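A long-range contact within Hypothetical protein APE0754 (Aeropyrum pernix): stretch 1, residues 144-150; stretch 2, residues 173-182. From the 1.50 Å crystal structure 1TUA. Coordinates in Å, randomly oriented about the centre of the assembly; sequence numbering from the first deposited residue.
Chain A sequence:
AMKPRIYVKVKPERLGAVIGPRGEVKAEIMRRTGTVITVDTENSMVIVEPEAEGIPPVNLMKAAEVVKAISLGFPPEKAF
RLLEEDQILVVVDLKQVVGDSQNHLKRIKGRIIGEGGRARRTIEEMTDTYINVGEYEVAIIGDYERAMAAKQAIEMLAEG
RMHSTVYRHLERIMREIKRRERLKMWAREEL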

# COMPACT_ATOMS: atom_id res chain seq x y z
N TYR A 144 0.91 1.73 10.95
CA TYR A 144 1.80 2.87 10.87
C TYR A 144 3.30 2.65 11.06
O TYR A 144 4.08 2.94 10.16
CB TYR A 144 1.36 3.97 11.84
CG TYR A 144 2.18 5.22 11.68
CD1 TYR A 144 2.07 6.01 10.54
CD2 TYR A 144 3.13 5.58 12.63
CE1 TYR A 144 2.88 7.12 10.34
CE2 TYR A 144 3.95 6.69 12.45
CZ TYR A 144 3.82 7.45 11.30
OH TYR A 144 4.64 8.54 11.11
N GLU A 145 3.70 2.15 12.22
CA GLU A 145 5.11 1.94 12.49
C GLU A 145 5.79 0.91 11.59
O GLU A 145 6.92 1.12 11.13
CB GLU A 145 5.31 1.54 13.94
CG GLU A 145 4.90 2.62 14.89
CD GLU A 145 5.35 2.31 16.29
OE1 GLU A 145 4.83 1.33 16.88
OE2 GLU A 145 6.24 3.03 16.79
N ARG A 146 5.12 -0.21 11.34
CA ARG A 146 5.69 -1.25 10.48
C ARG A 146 5.79 -0.78 9.03
O ARG A 146 6.79 -1.03 8.36
CB ARG A 146 4.85 -2.53 10.58
CG ARG A 146 4.99 -3.21 11.94
CD ARG A 146 4.09 -4.42 12.07
NE ARG A 146 4.41 -5.18 13.27
CZ ARG A 146 4.26 -4.73 14.51
NH1 ARG A 146 3.76 -3.52 14.72
NH2 ARG A 146 4.61 -5.49 15.54
N ALA A 147 4.76 -0.08 8.54
CA ALA A 147 4.79 0.44 7.18
C ALA A 147 5.92 1.47 7.04
O ALA A 147 6.61 1.52 6.02
CB ALA A 147 3.44 1.06 6.81
N MET A 148 6.10 2.31 8.06
CA MET A 148 7.15 3.31 8.00
C MET A 148 8.53 2.66 8.09
O MET A 148 9.49 3.14 7.48
CB MET A 148 6.97 4.35 9.12
CG MET A 148 5.76 5.29 8.93
SD MET A 148 5.68 6.08 7.27
CE MET A 148 7.08 7.15 7.36
N ALA A 149 8.63 1.55 8.82
CA ALA A 149 9.90 0.83 8.93
C ALA A 149 10.26 0.25 7.56
O ALA A 149 11.40 0.36 7.10
CB ALA A 149 9.79 -0.30 9.95
N ALA A 150 9.28 -0.36 6.90
CA ALA A 150 9.48 -0.94 5.57
C ALA A 150 9.85 0.15 4.56
O ALA A 150 10.71 -0.05 3.70
CB ALA A 150 8.20 -1.66 5.13
N ILE A 173 15.08 -1.55 14.39
CA ILE A 173 13.83 -0.82 14.39
C ILE A 173 12.65 -1.69 14.79
O ILE A 173 11.82 -1.29 15.61
CB ILE A 173 13.54 -0.21 12.99
CG1 ILE A 173 14.62 0.81 12.62
CG2 ILE A 173 12.16 0.43 12.97
CD1 ILE A 173 14.73 1.97 13.58
N MET A 174 12.56 -2.89 14.21
CA MET A 174 11.46 -3.80 14.50
C MET A 174 11.51 -4.44 15.89
O MET A 174 10.47 -4.67 16.50
CB MET A 174 11.36 -4.88 13.42
CG MET A 174 10.77 -4.38 12.10
SD MET A 174 9.10 -3.67 12.24
CE MET A 174 8.27 -5.00 13.09
N ARG A 175 12.71 -4.73 16.38
CA ARG A 175 12.81 -5.32 17.71
C ARG A 175 12.34 -4.27 18.72
O ARG A 175 11.70 -4.59 19.72
CB ARG A 175 14.26 -5.75 17.99
CG ARG A 175 14.40 -6.57 19.27
CD ARG A 175 15.80 -7.11 19.50
NE ARG A 175 15.96 -7.44 20.91
CZ ARG A 175 17.11 -7.75 21.50
NH1 ARG A 175 18.24 -7.79 20.79
NH2 ARG A 175 17.14 -7.98 22.81
N GLU A 176 12.64 -3.01 18.44
CA GLU A 176 12.24 -1.89 19.30
C GLU A 176 10.72 -1.74 19.33
O GLU A 176 10.11 -1.54 20.38
CB GLU A 176 12.88 -0.61 18.77
CG GLU A 176 12.59 0.64 19.58
CD GLU A 176 12.92 1.91 18.80
OE1 GLU A 176 14.04 1.99 18.24
OE2 GLU A 176 12.06 2.82 18.75
N ILE A 177 10.10 -1.83 18.15
CA ILE A 177 8.65 -1.70 18.03
C ILE A 177 7.93 -2.83 18.77
O ILE A 177 7.00 -2.59 19.55
CB ILE A 177 8.23 -1.72 16.53
CG1 ILE A 177 8.76 -0.46 15.84
CG2 ILE A 177 6.72 -1.82 16.39
CD1 ILE A 177 8.60 -0.47 14.34
N LYS A 178 8.37 -4.06 18.54
CA LYS A 178 7.75 -5.21 19.17
C LYS A 178 8.03 -5.26 20.67
O LYS A 178 7.17 -5.65 21.45
CB LYS A 178 8.23 -6.50 18.51
CG LYS A 178 7.76 -6.67 17.08
CD LYS A 178 8.15 -8.05 16.57
CE LYS A 178 7.61 -8.29 15.19
NZ LYS A 178 7.97 -9.66 14.73
N ARG A 179 9.23 -4.86 21.07
CA ARG A 179 9.56 -4.85 22.49
C ARG A 179 8.60 -3.91 23.21
O ARG A 179 8.02 -4.26 24.24
CB ARG A 179 11.01 -4.41 22.71
CG ARG A 179 11.42 -4.36 24.19
CD ARG A 179 12.93 -4.53 24.35
NE ARG A 179 13.34 -4.51 25.75
CZ ARG A 179 13.36 -3.42 26.51
NH1 ARG A 179 12.99 -2.25 26.01
NH2 ARG A 179 13.75 -3.50 27.78
N ARG A 180 8.43 -2.71 22.66
CA ARG A 180 7.55 -1.71 23.24
C ARG A 180 6.13 -2.23 23.32
O ARG A 180 5.43 -2.01 24.31
CB ARG A 180 7.59 -0.44 22.39
CG ARG A 180 7.00 0.77 23.06
CD ARG A 180 7.07 1.99 22.15
NE ARG A 180 8.37 2.07 21.47
CZ ARG A 180 8.54 1.83 20.17
NH1 ARG A 180 7.51 1.50 19.40
NH2 ARG A 180 9.76 1.91 19.64
N GLU A 181 5.68 -2.92 22.28
CA GLU A 181 4.34 -3.47 22.28
C GLU A 181 4.19 -4.50 23.39
O GLU A 181 3.21 -4.48 24.14
CB GLU A 181 4.00 -4.10 20.92
CG GLU A 181 4.08 -3.12 19.76
CD GLU A 181 3.64 -3.72 18.43
OE1 GLU A 181 4.05 -4.86 18.11
OE2 GLU A 181 2.89 -3.04 17.69
N ARG A 182 5.16 -5.40 23.50
CA ARG A 182 5.12 -6.43 24.52
C ARG A 182 5.09 -5.84 25.93
O ARG A 182 4.33 -6.29 26.79
CB ARG A 182 6.32 -7.37 24.37
CG ARG A 182 6.47 -8.38 25.50
CD ARG A 182 7.58 -9.37 25.20
NE ARG A 182 8.87 -8.71 24.95
CZ ARG A 182 9.64 -8.17 25.88
NH1 ARG A 182 9.27 -8.21 27.16
NH2 ARG A 182 10.79 -7.61 25.55
O HOH W 1 5.54 -0.46 19.50
O HOH W 2 2.95 -0.43 17.21

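Two helical segments of one chain pack side by side here. Their N-to-C directions differ by 174°, so they run nearly antiparallel. The axes come no closer than 10.6 Å. The backbone register pairs A149 with I173, their CA atoms 6.9 Å apart, and E145 with I177, their CA atoms 7.5 Å apart. E145 and A149 are four residues apart, as are I173 and I177. Each pair is therefore about one helical turn apart, and successive turns of one helix meet successive turns of the other in reverse order. The two stretches together bury 375 Å².

Y144 opens stretch 1 but makes no contact. Its side chain is out of reach of stretch 2. Its backbone still serves the helix: Y144 O accepts a hydrogen bond from M148 N at 3.0 Å.

E145 points its CA-to-CB bond toward stretch 2. Its carboxylate reaches R180, and E145 OE2 lies 3.3 Å from R180 NH1 in a salt bridge. R180 is shared, because its NH2 also forms a salt bridge with E176 OE2 at 2.6 Å within stretch 2. The arginine thus meets one acid from each helix. The other carboxylate oxygen, E145 OE1, is 3.7 Å from I177 CG2, a plain van der Waals approach. Two waters extend the polar region. Water 1 lies 2.6 Å from I177 O and 3.3 Å from E145 OE1. Water 2 lies between two acids, its oxygen 2.6 Å from E145 OE1 and 2.7 Å from E181 OE2.

R146 has the largest covered area of any residue in the contact, 98 Å². Its CA-to-CB bond points sideways, yet the end of the side chain comes nearer to stretch 2. Chi2 and chi3 are both t, which extends the chain toward E181. There the guanidinium and carboxylate pair through two hydrogen bonds. R146 NH2 donates to E181 OE1 at 2.7 Å, and R146 NH1 donates to E181 OE2 at 3.1 Å. The N-H...acceptor angles are 168° and 160°, so both bonds are close to straight. E181 OE1 lies at the edge of the guanidinium, near its plane, where the N-H groups point. One face is covered by M174 CE, 3.9 Å from R146 NE. I177 CG2 is 3.8 Å from R146 NH1, and K178 CG is 3.7 Å from R146 NH2. The side chain sits as a knob among M174, I177, K178 and E181. It combines a charged end with apolar packing.

A147 and M148 are out of reach of stretch 2.

A149 returns to the contact one turn after E145. Its CA-to-CB bond points toward stretch 2, and the surroundings are now apolar. A149 CB lies 3.9 Å from I173 CG2 and 4.1 Å from M174 SD. A150 ends the stretch without touching stretch 2, its CA-to-CB bond directed sideways.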